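Local coordinates for putative lipoprotein YcdA (Bacillus subtilis subsp. subtilis str. 168, PDB 4R4G), which is a putative membrane-attached lipoprotein of unknown function, built from an Ig-like N-terminal domain and an alpha/beta C-terminal domain, at residues A[62-66]-A[98-103]; A[247-251]-A[282-286]. All blocks are in the same frame, centred on the assembly; numbering follows the deposited sequence.

Contact 1. Residues A[62-66]-A[98-103]; sequences FTLYQ and LFFVVD
Leu-64 lays its CB over one face of the Phe-100 ring, 3.6 Å from the ring centroid and 15° off the normal, which meets the geometry of a CH-pi contact. With CG anti to the backbone N, Leu-64 CD2 lies beside Val-102 CG1, 3.6 Å away. A second CH-pi contact lies at the Phe-62 end: Leu-98 CD1 sits over a face of the Phe-62 ring, 3.7 Å from its centroid, while Leu-98 CD2 lies near Phe-62 CD1. The two phenylalanines meet less closely, Phe-62 CB to Phe-100 CZ being 4.2 Å. These four residues and Val-102 are buried and form the tightly packed part.

At the other end the contact turns polar and partly exposed. The extended side chain of Gln-66 meets Asp-103 with both ends of its amide: Asp-103 N donates to Gln-66 OE1 (2.7 Å) in the carbonyl plane, and Gln-66 NE2 donates to Asp-103 OD2 (3.1 Å), using the anti lone pair of that oxygen. Amide and carboxylate planes are 48° apart, yet both bonds are nearly straight, and together they fix the rotation of the amide.

The strand axes are 8.1 Å apart and inclined by 26°, and no backbone hydrogen bond crosses the contact, consistent with two layers of the Ig-like sandwich meeting through side chains. Strand 62-66 runs between strands 69-71 and 107-112 in one sheet; strand 93-102 pairs with strand 39-48 in the other, while Leu-110 and Tyr-108 of strand 107-112 also pack on Phe-100 and Val-102, respectively.

Contact 2. Residues A[247-251]-A[282-286]; sequences SLSDR and EFKKL
The guanidinium group of Arg-251 receives two oxygens at its edge, in its plane: Ser-247 OG, 2.9 Å from Arg-251 NH1, and Glu-282 OE1, 3.3 Å from Arg-251 NE. The first is a hydrogen bond within the same segment; the second is a weak, charge-assisted hydrogen bond of a salt bridge, with guanidinium and carboxylate planes 31° apart. Leu-286 CD2 approaches the group obliquely, 3.5 Å from Arg-251 NH1, and Lys-285 CB lies near Arg-251 NH2. The Phe-283 ring is met at its edge by Leu-248 CD2, 3.7 Å from Phe-283 CD2.

The bend of Arg-251 at chi3 (108°) brings NE, not the terminal nitrogens, to Glu-282 OE1; the other oxygen, Glu-282 OE2, accepts from Lys-285 NZ at 2.8 Å on the syn side. Glu-282 thus bridges two cations in a salt-bridge network. In the C-terminal alpha/beta domain, of the DUF5105 family, this network joins the first turn of helix 248-260 to the C-terminal part of helix 268-283, where a type I turn from Phe-283 to Leu-286 leads the chain away. Were Arg-251 replaced by an alanine, Glu-282 OE1 would probably lose this charged mate and Ser-247 OG this donor, and Leu-286 CD2 the cover that the guanidinium gives it.

Beneath the charges, Leu-248 CD1 lies 3.9 Å from Glu-282 CB. Phe-283 continues inward to Ile-212 and Leu-216 of helix 203-219, and together with Leu-286 touches Val-243 of strand 233-244.

In the fold
Contacts 1 and 2 share no secondary-structure element: contact 1 lies in the Ig-like N-terminal domain and contact 2 in the C-terminal domain, on opposite sides of the chain's centre, with their own centres 53 Å apart and nearest atoms about 39 Å apart. Contact 1 joins strands of two sheets and is mainly core, with no exposed residue among those that touch; aromatic faces and aliphatic groups dominate, and polar bonding is confined to one end. Contact 2 joins the beginning of one helix to the end of another and the turn after it, and is partly buried, with Lys-285 exposed; there a charged network borders a smaller apolar patch. Buried area differs modestly, 395 against 329 Å².

Contact 1. Residues A[62-66]-A[98-103]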
loop_
_atom_site.group_PDB
_atom_site.type_symbol
_atom_site.label_atom_id
_atom_site.label_comp_id
_atom_site.label_asym_id
_atom_site.label_seq_id
_atom_site.Cartn_x
_atom_site.Cartn_y
_atom_site.Cartn_z
ATOM N N PHE A 62 -4.961 22.609 -20.539
ATOM C CA PHE A 62 -6.117 21.852 -20.061
ATOM C C PHE A 62 -6.423 22.219 -18.634
ATOM O O PHE A 62 -5.507 22.429 -17.836
ATOM C CB PHE A 62 -5.891 20.330 -20.167
ATOM C CG PHE A 62 -5.573 19.790 -21.543
ATOM C CD1 PHE A 62 -4.278 19.857 -22.054
ATOM C CD2 PHE A 62 -6.558 19.175 -22.310
ATOM C CE1 PHE A 62 -3.973 19.325 -23.303
ATOM C CE2 PHE A 62 -6.249 18.633 -23.558
ATOM C CZ PHE A 62 -4.956 18.701 -24.041
ATOM N N THR A 63 -7.720 22.307 -18.314
ATOM C CA THR A 63 -8.228 22.581 -16.970
ATOM C C THR A 63 -9.327 21.576 -16.688
ATOM O O THR A 63 -10.032 21.150 -17.611
ATOM C CB THR A 63 -8.707 24.037 -16.806
ATOM O OG1 THR A 63 -9.770 24.282 -17.718
ATOM C CG2 THR A 63 -7.600 25.062 -17.031
ATOM N N LEU A 64 -9.470 21.181 -15.428
ATOM C CA LEU A 64 -10.543 20.280 -15.065
ATOM C C LEU A 64 -11.432 20.925 -14.050
ATOM O O LEU A 64 -10.947 21.547 -13.106
ATOM C CB LEU A 64 -10.006 18.945 -14.510
ATOM C CG LEU A 64 -11.020 17.813 -14.441
ATOM C CD1 LEU A 64 -10.938 16.942 -15.657
ATOM C CD2 LEU A 64 -10.790 16.996 -13.271
ATOM N N TYR A 65 -12.732 20.730 -14.213
ATOM C CA TYR A 65 -13.743 21.169 -13.275
ATOM C C TYR A 65 -14.397 19.955 -12.692
ATOM O O TYR A 65 -14.648 18.988 -13.408
ATOM C CB TYR A 65 -14.783 22.083 -13.939
ATOM C CG TYR A 65 -14.265 23.484 -14.202
ATOM C CD1 TYR A 65 -13.468 23.761 -15.311
ATOM C CD2 TYR A 65 -14.583 24.537 -13.353
ATOM C CE1 TYR A 65 -12.984 25.047 -15.552
ATOM C CE2 TYR A 65 -14.052 25.812 -13.548
ATOM C CZ TYR A 65 -13.267 26.068 -14.658
ATOM O OH TYR A 65 -12.818 27.351 -14.887
ATOM N N GLN A 66 -14.626 19.981 -11.377
ATOM C CA GLN A 66 -15.386 18.990 -10.635
ATOM C C GLN A 66 -16.607 19.721 -10.200
ATOM O O GLN A 66 -16.495 20.720 -9.476
ATOM C CB GLN A 66 -14.579 18.454 -9.472
ATOM C CG GLN A 66 -15.286 17.390 -8.705
ATOM C CD GLN A 66 -14.495 17.088 -7.493
ATOM O OE1 GLN A 66 -13.619 16.226 -7.506
ATOM N NE2 GLN A 66 -14.755 17.841 -6.443
ATOM N N LEU A 98 -2.562 13.732 -18.319
ATOM C CA LEU A 98 -2.906 14.906 -17.534
ATOM C C LEU A 98 -3.362 14.421 -16.183
ATOM O O LEU A 98 -3.945 13.346 -16.077
ATOM C CB LEU A 98 -3.979 15.775 -18.206
ATOM C CG LEU A 98 -3.840 16.096 -19.681
ATOM C CD1 LEU A 98 -5.157 16.539 -20.223
ATOM C CD2 LEU A 98 -2.740 17.148 -19.944
ATOM N N PHE A 99 -3.053 15.178 -15.140
ATOM C CA PHE A 99 -3.328 14.788 -13.767
ATOM C C PHE A 99 -4.023 15.922 -13.025
ATOM O O PHE A 99 -3.595 17.080 -13.109
ATOM C CB PHE A 99 -2.007 14.412 -13.074
ATOM C CG PHE A 99 -1.210 13.324 -13.758
ATOM C CD1 PHE A 99 -0.349 13.625 -14.805
ATOM C CD2 PHE A 99 -1.267 12.009 -13.306
ATOM C CE1 PHE A 99 0.380 12.622 -15.440
ATOM C CE2 PHE A 99 -0.539 11.005 -13.942
ATOM C CZ PHE A 99 0.264 11.316 -15.015
ATOM N N PHE A 100 -5.108 15.586 -12.312
ATOM C CA PHE A 100 -5.918 16.559 -11.604
ATOM C C PHE A 100 -6.370 16.022 -10.278
ATOM O O PHE A 100 -6.798 14.877 -10.197
ATOM C CB PHE A 100 -7.145 16.953 -12.439
ATOM C CG PHE A 100 -6.824 17.584 -13.771
ATOM C CD1 PHE A 100 -6.488 18.929 -13.860
ATOM C CD2 PHE A 100 -6.868 16.835 -14.943
ATOM C CE1 PHE A 100 -6.176 19.509 -15.089
ATOM C CE2 PHE A 100 -6.574 17.420 -16.175
ATOM C CZ PHE A 100 -6.211 18.747 -16.238
ATOM N N VAL A 101 -6.308 16.868 -9.248
ATOM C CA VAL A 101 -6.727 16.533 -7.891
ATOM C C VAL A 101 -8.255 16.546 -7.876
ATOM O O VAL A 101 -8.855 17.588 -8.143
ATOM C CB VAL A 101 -6.114 17.521 -6.858
ATOM C CG1 VAL A 101 -6.483 17.134 -5.440
ATOM C CG2 VAL A 101 -4.604 17.637 -7.022
ATOM N N VAL A 102 -8.865 15.388 -7.574
ATOM C CA VAL A 102 -10.317 15.163 -7.575
ATOM C C VAL A 102 -10.803 14.337 -6.371
ATOM O O VAL A 102 -10.078 13.506 -5.822
ATOM C CB VAL A 102 -10.782 14.443 -8.888
ATOM C CG1 VAL A 102 -10.603 15.327 -10.110
ATOM C CG2 VAL A 102 -10.094 13.081 -9.088
ATOM N N ASP A 103 -12.075 14.533 -6.039
ATOM C CA ASP A 103 -12.861 13.766 -5.085
ATOM C C ASP A 103 -13.533 12.668 -5.939
ATOM O O ASP A 103 -14.201 12.988 -6.919
ATOM C CB ASP A 103 -13.862 14.684 -4.356
ATOM C CG ASP A 103 -13.201 15.774 -3.523
ATOM O OD1 ASP A 103 -12.614 15.444 -2.479
ATOM O OD2 ASP A 103 -13.320 16.969 -3.891
#

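Contact 2. Residues A[247-251]-A[282-286]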
loop_
_atom_site.group_PDB
_atom_site.type_symbol
_atom_site.label_atom_id
_atom_site.label_comp_id
_atom_site.label_asym_id
_atom_site.label_seq_id
_atom_site.Cartn_x
_atom_site.Cartn_y
_atom_site.Cartn_z
ATOM N N SER A 247 4.027 -6.500 30.714
ATOM C CA SER A 247 3.920 -7.362 31.898
ATOM C C SER A 247 4.482 -8.764 31.735
ATOM O O SER A 247 4.669 -9.426 32.756
ATOM C CB SER A 247 2.461 -7.496 32.318
ATOM O OG SER A 247 1.671 -8.054 31.282
ATOM N N LEU A 248 4.733 -9.241 30.493
ATOM C CA LEU A 248 5.154 -10.634 30.215
ATOM C C LEU A 248 6.326 -11.102 31.082
ATOM O O LEU A 248 6.295 -12.226 31.606
ATOM C CB LEU A 248 5.464 -10.846 28.725
ATOM C CG LEU A 248 5.540 -12.289 28.206
ATOM C CD1 LEU A 248 4.358 -13.138 28.662
ATOM C CD2 LEU A 248 5.639 -12.303 26.704
ATOM N N SER A 249 7.326 -10.225 31.267
ATOM C CA SER A 249 8.500 -10.456 32.126
ATOM C C SER A 249 8.060 -10.943 33.489
ATOM O O SER A 249 8.357 -12.080 33.855
ATOM C CB SER A 249 9.314 -9.165 32.271
ATOM O OG SER A 249 8.547 -8.088 32.798
ATOM N N ASP A 250 7.265 -10.100 34.189
ATOM C CA ASP A 250 6.732 -10.343 35.533
ATOM C C ASP A 250 5.832 -11.580 35.572
ATOM O O ASP A 250 5.980 -12.388 36.474
ATOM C CB ASP A 250 5.980 -9.106 36.062
ATOM C CG ASP A 250 6.828 -7.842 36.174
ATOM O OD1 ASP A 250 7.952 -7.927 36.719
ATOM O OD2 ASP A 250 6.349 -6.764 35.753
ATOM N N ARG A 251 4.954 -11.758 34.577
ATOM C CA ARG A 251 4.048 -12.904 34.501
ATOM C C ARG A 251 4.804 -14.205 34.504
ATOM O O ARG A 251 4.392 -15.138 35.195
ATOM C CB ARG A 251 3.181 -12.832 33.252
ATOM C CG ARG A 251 2.287 -11.626 33.224
ATOM C CD ARG A 251 1.548 -11.612 31.923
ATOM N NE ARG A 251 0.152 -11.951 32.139
ATOM C CZ ARG A 251 -0.827 -11.075 32.036
ATOM N NH1 ARG A 251 -0.571 -9.823 31.689
ATOM N NH2 ARG A 251 -2.073 -11.439 32.279
ATOM N N GLU A 282 0.781 -17.377 28.772
ATOM C CA GLU A 282 0.800 -16.044 29.371
ATOM C C GLU A 282 0.739 -14.957 28.301
ATOM O O GLU A 282 0.073 -13.946 28.520
ATOM C CB GLU A 282 2.025 -15.853 30.275
ATOM C CG GLU A 282 1.942 -16.613 31.582
ATOM C CD GLU A 282 0.707 -16.385 32.440
ATOM O OE1 GLU A 282 0.333 -15.213 32.692
ATOM O OE2 GLU A 282 0.138 -17.402 32.900
ATOM N N PHE A 283 1.413 -15.158 27.147
ATOM C CA PHE A 283 1.359 -14.215 26.020
ATOM C C PHE A 283 -0.082 -14.077 25.512
ATOM O O PHE A 283 -0.546 -12.971 25.284
ATOM C CB PHE A 283 2.281 -14.670 24.871
ATOM C CG PHE A 283 2.398 -13.645 23.765
ATOM C CD1 PHE A 283 1.441 -13.571 22.755
ATOM C CD2 PHE A 283 3.439 -12.724 23.756
ATOM C CE1 PHE A 283 1.525 -12.600 21.760
ATOM C CE2 PHE A 283 3.532 -11.763 22.743
ATOM C CZ PHE A 283 2.578 -11.713 21.748
ATOM N N LYS A 284 -0.779 -15.204 25.332
ATOM C CA LYS A 284 -2.177 -15.296 24.908
ATOM C C LYS A 284 -3.121 -14.530 25.861
ATOM O O LYS A 284 -4.247 -14.240 25.473
ATOM C CB LYS A 284 -2.618 -16.774 24.847
ATOM C CG LYS A 284 -2.238 -17.559 23.580
ATOM C CD LYS A 284 -2.578 -19.055 23.816
ATOM C CE LYS A 284 -1.997 -20.015 22.808
ATOM N NZ LYS A 284 -2.239 -21.426 23.203
ATOM N N LYS A 285 -2.677 -14.217 27.095
ATOM C CA LYS A 285 -3.441 -13.481 28.111
ATOM C C LYS A 285 -3.318 -11.954 27.969
ATOM O O LYS A 285 -4.069 -11.232 28.629
ATOM C CB LYS A 285 -2.945 -13.843 29.501
ATOM C CG LYS A 285 -3.308 -15.222 29.996
ATOM C CD LYS A 285 -3.018 -15.271 31.474
ATOM C CE LYS A 285 -2.901 -16.670 31.956
ATOM N NZ LYS A 285 -2.481 -16.695 33.371
ATOM N N LEU A 286 -2.332 -11.458 27.179
ATOM C CA LEU A 286 -2.069 -10.030 27.055
ATOM C C LEU A 286 -3.030 -9.342 26.101
ATOM O O LEU A 286 -3.423 -9.919 25.089
ATOM C CB LEU A 286 -0.642 -9.761 26.574
ATOM C CG LEU A 286 0.532 -10.481 27.167
ATOM C CD1 LEU A 286 1.704 -10.420 26.196
ATOM C CD2 LEU A 286 0.933 -9.911 28.502
#